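Local structure of DyP-type peroxidase (Pleurotus ostreatus PC15, 6FSK) at residues F120-A123 with F128-D131. The protein is a dye-decolorizing peroxidase that uses heme b to oxidise its substrates, probably including manganese(II). The protein carries 1 engineered substitution. Residues are numbered along the deposited sequence; the frame is centred on the assembly and turned at random.
Sequences FTPA and FLKD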
loop_
_atom_site.group_PDB
_atom_site.type_symbol
_atom_site.label_atom_id
_atom_site.label_comp_id
_atom_site.label_asym_id
_atom_site.label_seq_id
_atom_site.Cartn_x
_atom_site.Cartn_y
_atom_site.Cartn_z
ATOM N N PHE A 120 0.577 -24.679 0.057
ATOM C CA PHE A 120 -0.538 -23.751 -0.180
ATOM C C PHE A 120 -0.420 -23.129 -1.559
ATOM O O PHE A 120 0.680 -22.709 -1.907
ATOM C CB PHE A 120 -0.451 -22.637 0.845
ATOM C CG PHE A 120 -1.508 -21.557 0.682
ATOM C CD1 PHE A 120 -2.785 -21.739 1.022
ATOM C CD2 PHE A 120 -1.143 -20.320 0.157
ATOM C CE1 PHE A 120 -3.768 -20.759 0.891
ATOM C CE2 PHE A 120 -2.100 -19.344 0.047
ATOM C CZ PHE A 120 -3.430 -19.578 0.382
ATOM N N THR A 121 -1.508 -23.055 -2.349
ATOM C CA THR A 121 -1.553 -22.299 -3.548
ATOM C C THR A 121 -2.590 -21.237 -3.397
ATOM O O THR A 121 -3.744 -21.541 -3.198
ATOM C CB THR A 121 -1.901 -23.193 -4.752
ATOM O OG1 THR A 121 -0.948 -24.229 -4.746
ATOM C CG2 THR A 121 -1.802 -22.448 -6.092
ATOM N N PRO A 122 -2.203 -19.936 -3.464
ATOM C CA PRO A 122 -3.237 -18.924 -3.334
ATOM C C PRO A 122 -4.123 -18.894 -4.581
ATOM O O PRO A 122 -3.633 -19.264 -5.726
ATOM C CB PRO A 122 -2.404 -17.591 -3.305
ATOM C CG PRO A 122 -1.143 -17.909 -3.818
ATOM C CD PRO A 122 -0.847 -19.353 -3.590
ATOM N N ALA A 123 -5.348 -18.398 -4.422
ATOM C CA ALA A 123 -6.295 -18.302 -5.547
ATOM C C ALA A 123 -5.982 -17.017 -6.277
ATOM O O ALA A 123 -6.659 -15.988 -6.173
ATOM C CB ALA A 123 -7.684 -18.329 -5.066
ATOM N N PHE A 128 0.762 -15.057 -11.648
ATOM C CA PHE A 128 1.350 -14.767 -10.332
ATOM C C PHE A 128 1.653 -15.971 -9.504
ATOM O O PHE A 128 2.237 -15.873 -8.432
ATOM C CB PHE A 128 0.444 -13.731 -9.572
ATOM C CG PHE A 128 0.494 -12.339 -10.184
ATOM C CD1 PHE A 128 1.623 -11.529 -9.942
ATOM C CD2 PHE A 128 -0.491 -11.844 -10.997
ATOM C CE1 PHE A 128 1.708 -10.287 -10.535
ATOM C CE2 PHE A 128 -0.409 -10.569 -11.578
ATOM C CZ PHE A 128 0.685 -9.799 -11.311
ATOM N N LEU A 129 1.287 -17.153 -10.049
ATOM C CA LEU A 129 1.662 -18.406 -9.484
ATOM C C LEU A 129 2.983 -18.846 -10.033
ATOM O O LEU A 129 3.571 -19.770 -9.501
ATOM C CB LEU A 129 0.535 -19.442 -9.655
ATOM C CG LEU A 129 -0.743 -19.137 -8.941
ATOM C CD1 LEU A 129 -1.706 -20.283 -9.224
ATOM C CD2 LEU A 129 -0.486 -19.005 -7.464
ATOM N N LYS A 130 3.505 -18.204 -11.051
ATOM C CA LYS A 130 4.850 -18.507 -11.559
ATOM C C LYS A 130 5.901 -17.812 -10.784
ATOM O O LYS A 130 5.647 -16.785 -10.140
ATOM C CB LYS A 130 4.996 -18.146 -13.022
ATOM C CG LYS A 130 3.987 -18.795 -13.916
ATOM C CD LYS A 130 4.298 -18.620 -15.403
ATOM C CE LYS A 130 3.481 -19.626 -16.251
ATOM N NZ LYS A 130 2.001 -19.696 -15.851
ATOM N N ASP A 131 7.131 -18.299 -10.837
ATOM C CA ASP A 131 8.242 -17.580 -10.235
ATOM C C ASP A 131 8.461 -16.292 -11.036
ATOM O O ASP A 131 8.577 -16.249 -12.274
ATOM C CB ASP A 131 9.557 -18.394 -10.366
ATOM C CG ASP A 131 9.658 -19.613 -9.423
ATOM O OD1 ASP A 131 8.755 -19.969 -8.708
ATOM O OD2 ASP A 131 10.777 -20.226 -9.468
#
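Leu129 reaches across to Thr121 and Pro122 and makes every contact between segments 120-123 and 128-131, a small interface of 110 Å² in all, made without any hydrogen bond between the two segments. Just before it, Phe128 turns to other parts of the domain: its ring forms a T-shaped pair with Phe25 and packs on Thr170 and Val172 of strand 166-175. At Leu129 the backbones are still well apart, with 7.8 Å from its CA to that of Thr121, and the isobutyl group spans the interval. CG lies beside the backbone N and anti to the carbonyl carbon (chi1 -64°), and from there the forked end is carried to the strand. CD1 meets the methyl of Thr121, at 3.8 Å from its CG2, and the two side chains run nearly perpendicular. The other branch fits against Pro122, where CD2 is 3.9 Å from the ring atom CG and equally close to CD, while its nearest neighbour is the carbonyl O of Pro122 at 3.6 Å. Segment 120-123 holds the end of strand 119-122, which pairs with strand 113-116 in a two-stranded antiparallel hairpin. The chain then loops back towards strand 134-140 of the large eight-stranded antiparallel sheet, so that Leu129 packs the connecting loop against the strand it has just left; both segments belong to the DyP dimeric alpha+beta barrel region. With an alanine here both methyl branches would be gone, which would probably open a gap beside Thr121 CG2 and the proline ring. The carbonyl O of Leu129 accepts a hydrogen bond from Arg103 NH1. Two residues on, Asp131 OD1 forms a salt bridge with NH2 of the same arginine, outside the two segments, tying the loop to helix 102-109, on which Phe120 also rests.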